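Local structure of GH59 galactosidase (Clostridium cellulolyticum, 2V4V) at residues Q1-A9 and Y41-V50; E25-G36 and F112-N123. The protein binds xylose through this family 6 carbohydrate-binding module, one part of a larger glycoside hydrolase of family 59 that probably acts on plant cell-wall polysaccharides. All coordinates share one frame; numbering follows the deposited sequence.

Contact 1: Q1-A9 and Y41-V50; sequences QSAYSRIEA and YNNVDFGDGV. With NA (sodium ion), chain C.
Three backbone hydrogen bonds tie Q1 and A3 to N43-D45. Q1 N donates to N43 O, D45 N returns a bond to Q1 O (2.8 Å), and A3 N donates to D45 O, bridging S2 and D45. Side chains reach backbone carbonyls in three more bonds. With CG between the backbone N and the carbonyl carbon (chi1 59°), the extended Q1 side chain passes across V44 CG2, and NE2 donates to N42 O at 3.1 Å, in the amide plane. Y4 OH bonds F46 O (2.7 Å) at the ring edge, and Y41 OH meets A9 O on a lone pair at 2.7 Å. In this beta-sandwich module these bonds join the N-terminal chain, leading into edge strand 7-8 of one sheet, to strand 38-48 of the other; F125 meets the Y41 ring and F127 the F46 ring, both edge-to-face. E8 OE1 reaches the sodium ion at 2.4 Å, while R6 grips its OE2. Apolar packing centres on A3, whose CB lies over one face of the F46 ring, 4.0 Å from its centroid, in a CH-pi contact, and also touches V44 CG1 at 3.6 Å. I7 CG2 approaches Y41 CD2 at 3.8 Å.

Contact 2: E25-G36 and F112-N123; sequences EGGEDVGFVENG and FKGDSGYLFNLN. With NA (sodium ion), chain C; XYP (beta-D-xylopyranose), chain B.
V30 and L122 form an antiparallel hydrogen-bonded pair, bonded both ways, in a beta-sandwich module whose xylose pocket is formed by the ends of these strands (G31, N121) and the adjoining loops (F32, Y118). V33 O accepts from L119 N and F112 O from G36 N, while N35, its CG anti to the backbone N (chi1 -179°), turns OD1 onto G114 N at 2.9 Å. Apolar contact gathers on V33: CG1 presses against F112 CB (3.4 Å) and sits over one face of the F120 ring. The sugar sits in the corner of two roughly perpendicular rings: its C5 lies over the centre of the Y118 ring, and a face of F32 is turned to it; F32 N donates to xylose O4 at 3.0 Å. Water 3 joins that O4 to V33 N and F120 O, and E21 and W89 belong to the pocket too. At the far end a sodium ion is held by E28 O and by both N123 O and OD1, with E8 and E10. N123 ND2 in turn donates to E25 OE1 (3.0 Å), which lies in the amide plane and offers its anti lone pair, while R56 pairs with E25 OE2.

How the contacts relate
The centres of contacts 1 and 2 lie about 21 Å apart, on opposite sides of the centre of the chain, and their segments alternate in sequence: 1-9, 25-36, 41-50, 112-123. Both reach both main sheets of the sandwich, since strand 7-8 neighbours 121-128 in one and strand 38-48 neighbours 105-113 in the other. They touch where A9 N probably bonds to N123 O, at 2.9 Å, and A9 CB packs on L122 O. Both contacts supply ligands to the one sodium ion and share its water 1. The metal thus links the N-terminal strand to strands 28-31 and 121-128, which also contribute to the xylose pocket.

Contact 1: Q1-A9 and Y41-V50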
loop_
_atom_site.group_PDB
_atom_site.type_symbol
_atom_site.label_atom_id
_atom_site.label_comp_id
_atom_site.label_asym_id
_atom_site.label_seq_id
_atom_site.Cartn_x
_atom_site.Cartn_y
_atom_site.Cartn_z
ATOM N N GLN A 1 -15.298 -1.718 -4.427
ATOM C CA GLN A 1 -14.328 -1.084 -5.354
ATOM C C GLN A 1 -13.495 -2.162 -6.028
ATOM O O GLN A 1 -13.194 -3.198 -5.440
ATOM C CB GLN A 1 -13.418 -0.090 -4.632
ATOM C CG GLN A 1 -12.561 -0.646 -3.480
ATOM C CD GLN A 1 -11.997 0.463 -2.596
ATOM O OE1 GLN A 1 -11.464 1.464 -3.107
ATOM N NE2 GLN A 1 -12.117 0.296 -1.264
ATOM N N SER A 2 -13.145 -1.915 -7.271
ATOM C CA SER A 2 -12.418 -2.907 -8.043
ATOM C C SER A 2 -10.956 -2.948 -7.608
ATOM O O SER A 2 -10.323 -1.889 -7.440
ATOM C CB SER A 2 -12.453 -2.516 -9.516
ATOM O OG SER A 2 -11.672 -3.424 -10.265
ATOM N N ALA A 3 -10.402 -4.155 -7.474
ATOM C CA ALA A 3 -8.947 -4.268 -7.209
ATOM C C ALA A 3 -8.091 -3.637 -8.321
ATOM O O ALA A 3 -6.923 -3.229 -8.080
ATOM C CB ALA A 3 -8.541 -5.752 -7.004
ATOM N N TYR A 4 -8.681 -3.548 -9.510
ATOM C CA TYR A 4 -7.978 -3.137 -10.726
ATOM C C TYR A 4 -8.061 -1.636 -11.001
ATOM O O TYR A 4 -7.446 -1.159 -11.952
ATOM C CB TYR A 4 -8.443 -4.007 -11.928
ATOM C CG TYR A 4 -8.335 -5.446 -11.517
ATOM C CD1 TYR A 4 -7.077 -6.045 -11.372
ATOM C CD2 TYR A 4 -9.458 -6.175 -11.129
ATOM C CE1 TYR A 4 -6.955 -7.357 -10.908
ATOM C CE2 TYR A 4 -9.339 -7.498 -10.658
ATOM C CZ TYR A 4 -8.074 -8.086 -10.565
ATOM O OH TYR A 4 -7.863 -9.391 -10.117
ATOM N N SER A 5 -8.814 -0.920 -10.158
ATOM C CA SER A 5 -8.902 0.518 -10.206
ATOM C C SER A 5 -7.683 1.139 -9.510
ATOM O O SER A 5 -6.937 0.495 -8.767
ATOM C CB SER A 5 -10.198 1.009 -9.506
ATOM O OG SER A 5 -10.240 0.674 -8.112
ATOM N N ARG A 6 -7.494 2.421 -9.778
ATOM C CA ARG A 6 -6.530 3.182 -9.025
ATOM C C ARG A 6 -7.155 3.556 -7.683
ATOM O O ARG A 6 -8.176 4.280 -7.628
ATOM C CB ARG A 6 -6.156 4.436 -9.798
ATOM C CG ARG A 6 -5.298 5.393 -9.020
ATOM C CD ARG A 6 -4.895 6.430 -9.977
ATOM N NE ARG A 6 -4.372 7.618 -9.337
ATOM C CZ ARG A 6 -3.394 8.355 -9.838
ATOM N NH1 ARG A 6 -2.811 8.002 -10.997
ATOM N NH2 ARG A 6 -3.005 9.430 -9.165
ATOM N N ILE A 7 -6.557 3.055 -6.606
ATOM C CA ILE A 7 -7.100 3.303 -5.274
ATOM C C ILE A 7 -6.177 4.312 -4.572
ATOM O O ILE A 7 -4.984 4.047 -4.363
ATOM C CB ILE A 7 -7.186 1.988 -4.480
ATOM C CG1 ILE A 7 -8.101 0.985 -5.213
ATOM C CG2 ILE A 7 -7.623 2.223 -3.026
ATOM C CD1 ILE A 7 -8.038 -0.446 -4.620
ATOM N N GLU A 8 -6.720 5.496 -4.297
ATOM C CA GLU A 8 -5.889 6.510 -3.666
ATOM C C GLU A 8 -5.630 6.093 -2.219
ATOM O O GLU A 8 -6.563 5.668 -1.506
ATOM C CB GLU A 8 -6.596 7.843 -3.685
ATOM C CG GLU A 8 -6.721 8.362 -5.110
ATOM C CD GLU A 8 -5.364 8.746 -5.759
ATOM O OE1 GLU A 8 -4.358 8.950 -5.065
ATOM O OE2 GLU A 8 -5.306 8.916 -7.016
ATOM N N ALA A 9 -4.391 6.256 -1.747
ATOM C CA ALA A 9 -4.052 5.697 -0.447
ATOM C C ALA A 9 -4.912 6.345 0.652
ATOM O O ALA A 9 -5.222 5.687 1.682
ATOM C CB ALA A 9 -2.562 5.931 -0.146
ATOM N N TYR A 41 -8.676 -0.982 3.158
ATOM C CA TYR A 41 -9.572 -0.613 2.092
ATOM C C TYR A 41 -10.682 -1.689 1.995
ATOM O O TYR A 41 -10.402 -2.760 1.648
ATOM C CB TYR A 41 -8.759 -0.460 0.763
ATOM C CG TYR A 41 -7.587 0.471 0.979
ATOM C CD1 TYR A 41 -6.413 0.023 1.530
ATOM C CD2 TYR A 41 -7.707 1.805 0.734
ATOM C CE1 TYR A 41 -5.401 0.878 1.809
ATOM C CE2 TYR A 41 -6.693 2.659 0.967
ATOM C CZ TYR A 41 -5.546 2.223 1.550
ATOM O OH TYR A 41 -4.535 3.104 1.827
ATOM N N ASN A 42 -11.912 -1.325 2.389
ATOM C CA ASN A 42 -12.956 -2.329 2.500
ATOM C C ASN A 42 -13.524 -2.739 1.151
ATOM O O ASN A 42 -13.617 -1.936 0.208
ATOM C CB ASN A 42 -14.118 -1.830 3.365
ATOM C CG ASN A 42 -13.747 -1.694 4.839
ATOM O OD1 ASN A 42 -12.647 -2.027 5.258
ATOM N ND2 ASN A 42 -14.686 -1.177 5.633
ATOM N N ASN A 43 -13.995 -3.986 1.111
ATOM C CA ASN A 43 -14.824 -4.448 -0.003
ATOM C C ASN A 43 -14.154 -4.267 -1.351
ATOM O O ASN A 43 -14.744 -3.692 -2.297
ATOM C CB ASN A 43 -16.148 -3.691 -0.014
ATOM C CG ASN A 43 -16.912 -3.848 1.273
ATOM O OD1 ASN A 43 -16.797 -4.881 1.941
ATOM N ND2 ASN A 43 -17.685 -2.807 1.653
ATOM N N VAL A 44 -12.915 -4.719 -1.434
ATOM C CA VAL A 44 -12.209 -4.715 -2.706
ATOM C C VAL A 44 -12.541 -6.020 -3.458
ATOM O O VAL A 44 -12.431 -7.117 -2.895
ATOM C CB VAL A 44 -10.691 -4.616 -2.509
ATOM C CG1 VAL A 44 -9.986 -4.697 -3.828
ATOM C CG2 VAL A 44 -10.296 -3.297 -1.780
ATOM N N ASP A 45 -12.948 -5.866 -4.715
ATOM C CA ASP A 45 -13.361 -7.022 -5.521
ATOM C C ASP A 45 -12.209 -7.430 -6.427
ATOM O O ASP A 45 -11.816 -6.687 -7.315
ATOM C CB ASP A 45 -14.593 -6.651 -6.359
ATOM C CG ASP A 45 -15.203 -7.837 -7.103
ATOM O OD1 ASP A 45 -14.673 -8.979 -7.042
ATOM O OD2 ASP A 45 -16.251 -7.592 -7.744
ATOM N N PHE A 46 -11.656 -8.620 -6.159
ATOM C CA PHE A 46 -10.581 -9.167 -6.951
ATOM C C PHE A 46 -11.029 -9.944 -8.172
ATOM O O PHE A 46 -10.189 -10.327 -8.996
ATOM C CB PHE A 46 -9.743 -10.126 -6.089
ATOM C CG PHE A 46 -8.879 -9.401 -5.112
ATOM C CD1 PHE A 46 -7.595 -8.987 -5.487
ATOM C CD2 PHE A 46 -9.416 -8.999 -3.860
ATOM C CE1 PHE A 46 -6.797 -8.253 -4.577
ATOM C CE2 PHE A 46 -8.657 -8.293 -2.955
ATOM C CZ PHE A 46 -7.338 -7.915 -3.302
ATOM N N GLY A 47 -12.332 -10.201 -8.283
ATOM C CA GLY A 47 -12.847 -11.100 -9.337
ATOM C C GLY A 47 -12.044 -12.393 -9.353
ATOM O O GLY A 47 -11.730 -12.977 -8.294
ATOM N N ASP A 48 -11.643 -12.807 -10.549
ATOM C CA ASP A 48 -10.783 -13.979 -10.716
ATOM C C ASP A 48 -9.756 -13.616 -11.774
ATOM O O ASP A 48 -10.093 -13.543 -12.972
ATOM C CB ASP A 48 -11.636 -15.196 -11.131
ATOM C CG ASP A 48 -10.840 -16.295 -11.826
ATOM O OD1 ASP A 48 -11.269 -16.676 -12.955
ATOM O OD2 ASP A 48 -9.827 -16.778 -11.256
ATOM N N GLY A 49 -8.523 -13.351 -11.361
ATOM C CA GLY A 49 -7.494 -12.957 -12.347
ATOM C C GLY A 49 -6.265 -12.244 -11.808
ATOM O O GLY A 49 -5.354 -11.971 -12.598
ATOM N N VAL A 50 -6.219 -11.956 -10.489
ATOM C CA VAL A 50 -5.139 -11.090 -9.935
ATOM C C VAL A 50 -3.755 -11.724 -10.094
ATOM O O VAL A 50 -3.600 -12.931 -9.865
ATOM C CB VAL A 50 -5.364 -10.710 -8.433
ATOM C CG1 VAL A 50 -5.087 -11.914 -7.476
ATOM C CG2 VAL A 50 -4.489 -9.495 -8.063
HETATM NA NA NA C . -3.067 9.856 -3.221
HETATM O O HOH W 1 -4.552 11.705 -3.935
#

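Contact 2: E25-G36 and F112-N123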
loop_
_atom_site.group_PDB
_atom_site.type_symbol
_atom_site.label_atom_id
_atom_site.label_comp_id
_atom_site.label_asym_id
_atom_site.label_seq_id
_atom_site.Cartn_x
_atom_site.Cartn_y
_atom_site.Cartn_z
ATOM N N GLU A 25 2.931 15.282 -6.073
ATOM C CA GLU A 25 2.430 14.886 -7.401
ATOM C C GLU A 25 0.952 15.239 -7.566
ATOM O O GLU A 25 0.365 14.949 -8.620
ATOM C CB GLU A 25 2.543 13.362 -7.628
ATOM C CG GLU A 25 3.815 12.762 -7.343
ATOM C CD GLU A 25 3.946 11.411 -8.015
ATOM O OE1 GLU A 25 3.104 10.478 -7.744
ATOM O OE2 GLU A 25 4.934 11.311 -8.773
ATOM N N GLY A 26 0.351 15.869 -6.533
ATOM C CA GLY A 26 -1.076 16.189 -6.527
ATOM C C GLY A 26 -1.813 15.279 -5.575
ATOM O O GLY A 26 -1.378 14.136 -5.308
ATOM N N GLY A 27 -2.925 15.785 -5.039
ATOM C CA GLY A 27 -3.702 15.016 -4.084
ATOM C C GLY A 27 -2.892 14.820 -2.794
ATOM O O GLY A 27 -2.150 15.719 -2.382
ATOM N N GLU A 28 -3.048 13.645 -2.186
ATOM C CA GLU A 28 -2.511 13.358 -0.842
ATOM C C GLU A 28 -1.685 12.099 -0.846
ATOM O O GLU A 28 -1.885 11.227 -1.708
ATOM C CB GLU A 28 -3.624 13.137 0.142
ATOM C CG GLU A 28 -4.726 14.202 0.039
ATOM C CD GLU A 28 -5.740 14.056 1.138
ATOM O OE1 GLU A 28 -6.944 14.013 0.740
ATOM O OE2 GLU A 28 -5.339 13.986 2.343
ATOM N N ASP A 29 -0.762 12.013 0.115
ATOM C CA ASP A 29 -0.132 10.723 0.406
ATOM C C ASP A 29 -0.397 10.317 1.855
ATOM O O ASP A 29 -0.604 11.177 2.735
ATOM C CB ASP A 29 1.389 10.729 0.115
ATOM C CG ASP A 29 2.138 11.736 0.980
ATOM O OD1 ASP A 29 2.286 12.908 0.516
ATOM O OD2 ASP A 29 2.556 11.330 2.131
ATOM N N VAL A 30 -0.355 8.999 2.077
ATOM C CA VAL A 30 -0.311 8.474 3.418
ATOM C C VAL A 30 1.152 8.509 3.809
ATOM O O VAL A 30 2.018 7.873 3.161
ATOM C CB VAL A 30 -0.855 7.035 3.457
ATOM C CG1 VAL A 30 -0.408 6.325 4.677
ATOM C CG2 VAL A 30 -2.383 7.086 3.388
ATOM N N GLY A 31 1.421 9.296 4.854
ATOM C CA GLY A 31 2.782 9.402 5.385
ATOM C C GLY A 31 2.844 9.092 6.884
ATOM O O GLY A 31 1.902 8.573 7.472
ATOM N N PHE A 32 3.981 9.452 7.476
ATOM C CA PHE A 32 4.266 9.139 8.880
ATOM C C PHE A 32 4.102 7.644 9.144
ATOM O O PHE A 32 3.469 7.235 10.119
ATOM C CB PHE A 32 3.389 9.995 9.788
ATOM C CG PHE A 32 3.474 11.481 9.434
ATOM C CD1 PHE A 32 4.357 12.357 10.134
ATOM C CD2 PHE A 32 2.731 12.007 8.400
ATOM C CE1 PHE A 32 4.464 13.680 9.794
ATOM C CE2 PHE A 32 2.843 13.351 8.085
ATOM C CZ PHE A 32 3.705 14.181 8.794
ATOM N N VAL A 33 4.715 6.836 8.243
ATOM C CA VAL A 33 4.588 5.370 8.288
ATOM C C VAL A 33 5.770 4.796 9.044
ATOM O O VAL A 33 6.936 4.976 8.640
ATOM C CB VAL A 33 4.599 4.833 6.861
ATOM C CG1 VAL A 33 4.646 3.317 6.880
ATOM C CG2 VAL A 33 3.372 5.367 6.078
ATOM N N GLU A 34 5.434 4.078 10.120
ATOM C CA GLU A 34 6.430 3.347 10.883
ATOM C C GLU A 34 6.055 1.864 10.933
ATOM O O GLU A 34 4.895 1.473 10.641
ATOM C CB GLU A 34 6.558 3.886 12.318
ATOM C CG GLU A 34 7.088 5.305 12.332
ATOM C CD GLU A 34 7.299 5.806 13.744
ATOM O OE1 GLU A 34 8.318 5.392 14.384
ATOM O OE2 GLU A 34 6.474 6.620 14.213
ATOM N N ASN A 35 7.066 1.053 11.255
ATOM C CA ASN A 35 6.824 -0.396 11.286
ATOM C C ASN A 35 5.573 -0.746 12.114
ATOM O O ASN A 35 5.446 -0.272 13.244
ATOM C CB ASN A 35 8.021 -1.086 11.911
ATOM C CG ASN A 35 7.863 -2.596 11.954
ATOM O OD1 ASN A 35 7.958 -3.266 10.918
ATOM N ND2 ASN A 35 7.730 -3.149 13.181
ATOM N N GLY A 36 4.675 -1.543 11.541
ATOM C CA GLY A 36 3.464 -1.939 12.235
ATOM C C GLY A 36 2.228 -1.115 11.871
ATOM O O GLY A 36 1.089 -1.533 12.133
ATOM N N PHE A 112 2.566 -2.034 6.981
ATOM C CA PHE A 112 3.861 -1.478 6.595
ATOM C C PHE A 112 4.919 -1.994 7.542
ATOM O O PHE A 112 4.812 -1.821 8.758
ATOM C CB PHE A 112 3.777 0.060 6.637
ATOM C CG PHE A 112 2.581 0.605 5.866
ATOM C CD1 PHE A 112 2.382 0.204 4.526
ATOM C CD2 PHE A 112 1.675 1.460 6.460
ATOM C CE1 PHE A 112 1.264 0.674 3.796
ATOM C CE2 PHE A 112 0.572 1.970 5.759
ATOM C CZ PHE A 112 0.363 1.576 4.413
ATOM N N LYS A 113 5.950 -2.627 6.979
ATOM C CA LYS A 113 6.955 -3.256 7.829
ATOM C C LYS A 113 8.363 -2.840 7.411
ATOM O O LYS A 113 8.637 -2.647 6.223
ATOM C CB LYS A 113 6.835 -4.786 7.738
ATOM C CG LYS A 113 5.487 -5.326 8.206
ATOM C CD LYS A 113 5.342 -5.305 9.718
ATOM C CE LYS A 113 4.150 -6.164 10.221
ATOM N NZ LYS A 113 4.068 -7.616 9.758
ATOM N N GLY A 114 9.262 -2.699 8.377
ATOM C CA GLY A 114 10.631 -2.401 7.992
ATOM C C GLY A 114 11.517 -2.169 9.194
ATOM O O GLY A 114 11.221 -2.616 10.299
ATOM N N ASP A 115 12.561 -1.402 8.936
ATOM C CA ASP A 115 13.567 -0.996 9.908
ATOM C C ASP A 115 12.945 0.072 10.832
ATOM O O ASP A 115 11.717 0.340 10.800
ATOM C CB ASP A 115 14.774 -0.436 9.104
ATOM C CG ASP A 115 16.110 -0.579 9.818
ATOM O OD1 ASP A 115 16.155 -0.350 11.048
ATOM O OD2 ASP A 115 17.130 -0.899 9.124
ATOM N N SER A 116 13.782 0.664 11.677
ATOM C CA SER A 116 13.383 1.775 12.554
ATOM C C SER A 116 13.110 3.028 11.686
ATOM O O SER A 116 13.555 3.119 10.526
ATOM C CB SER A 116 14.582 2.106 13.453
ATOM O OG SER A 116 15.708 2.430 12.611
ATOM N N GLY A 117 12.390 3.994 12.250
ATOM C CA GLY A 117 12.190 5.276 11.591
ATOM C C GLY A 117 11.040 5.241 10.600
ATOM O O GLY A 117 10.294 4.265 10.552
ATOM N N TYR A 118 10.892 6.300 9.807
ATOM C CA TYR A 118 9.812 6.344 8.832
ATOM C C TYR A 118 10.209 5.552 7.593
ATOM O O TYR A 118 11.394 5.552 7.186
ATOM C CB TYR A 118 9.581 7.767 8.453
ATOM C CG TYR A 118 9.069 8.617 9.574
ATOM C CD1 TYR A 118 7.799 8.412 10.132
ATOM C CD2 TYR A 118 9.822 9.694 10.034
ATOM C CE1 TYR A 118 7.322 9.238 11.152
ATOM C CE2 TYR A 118 9.337 10.531 11.043
ATOM C CZ TYR A 118 8.079 10.312 11.577
ATOM O OH TYR A 118 7.603 11.150 12.572
ATOM N N LEU A 119 9.218 4.875 7.009
ATOM C CA LEU A 119 9.518 3.934 5.938
ATOM C C LEU A 119 9.321 4.520 4.517
ATOM O O LEU A 119 10.266 4.517 3.677
ATOM C CB LEU A 119 8.672 2.663 6.098
ATOM C CG LEU A 119 8.792 1.987 7.476
ATOM C CD1 LEU A 119 7.956 0.773 7.431
ATOM C CD2 LEU A 119 10.193 1.620 7.892
ATOM N N PHE A 120 8.096 4.957 4.217
ATOM C CA PHE A 120 7.818 5.505 2.871
ATOM C C PHE A 120 6.469 6.208 2.958
ATOM O O PHE A 120 5.756 6.082 4.002
ATOM C CB PHE A 120 7.729 4.378 1.806
ATOM C CG PHE A 120 6.980 3.112 2.298
ATOM C CD1 PHE A 120 5.585 3.068 2.398
ATOM C CD2 PHE A 120 7.720 1.993 2.745
ATOM C CE1 PHE A 120 4.952 1.897 2.921
ATOM C CE2 PHE A 120 7.105 0.844 3.243
ATOM C CZ PHE A 120 5.731 0.794 3.315
ATOM N N ASN A 121 6.187 7.013 1.926
ATOM C CA ASN A 121 4.866 7.656 1.735
ATOM C C ASN A 121 4.169 6.914 0.580
ATOM O O ASN A 121 4.845 6.499 -0.391
ATOM C CB ASN A 121 5.031 9.133 1.334
ATOM C CG ASN A 121 5.588 9.992 2.442
ATOM O OD1 ASN A 121 6.147 11.103 2.198
ATOM N ND2 ASN A 121 5.493 9.487 3.654
ATOM N N LEU A 122 2.836 6.790 0.666
ATOM C CA LEU A 122 2.079 6.021 -0.347
ATOM C C LEU A 122 1.052 6.959 -0.945
ATOM O O LEU A 122 0.230 7.494 -0.218
ATOM C CB LEU A 122 1.388 4.795 0.304
ATOM C CG LEU A 122 0.445 3.960 -0.557
ATOM C CD1 LEU A 122 1.232 3.215 -1.685
ATOM C CD2 LEU A 122 -0.209 2.935 0.372
ATOM N N ASN A 123 1.122 7.150 -2.266
ATOM C CA ASN A 123 0.204 8.034 -2.953
ATOM C C ASN A 123 -1.073 7.287 -3.384
ATOM O O ASN A 123 -2.198 7.637 -3.010
ATOM C CB ASN A 123 0.945 8.657 -4.151
ATOM C CG ASN A 123 0.085 9.610 -4.965
ATOM O OD1 ASN A 123 -1.105 9.843 -4.665
ATOM N ND2 ASN A 123 0.683 10.175 -6.024
HETATM NA NA NA C . -3.067 9.856 -3.221
HETATM O O1 XYP B . 8.433 14.971 8.141
HETATM C C1 XYP B . 7.657 13.834 7.793
HETATM C C2 XYP B . 7.260 14.030 6.338
HETATM C C3 XYP B . 6.458 12.834 5.856
HETATM C C4 XYP B . 7.178 11.535 6.207
HETATM C C5 XYP B . 7.610 11.537 7.680
HETATM O O2 XYP B . 6.410 15.157 6.164
HETATM O O3 XYP B . 6.232 12.911 4.458
HETATM O O4 XYP B . 6.347 10.416 5.999
HETATM O O5 XYP B . 8.394 12.680 7.942
HETATM O O HOH W 2 -1.101 12.216 -7.293
HETATM O O HOH W 1 -4.552 11.705 -3.935
HETATM O O HOH W 3 6.613 7.695 6.169
HETATM O O HOH W 4 9.715 1.926 11.794
#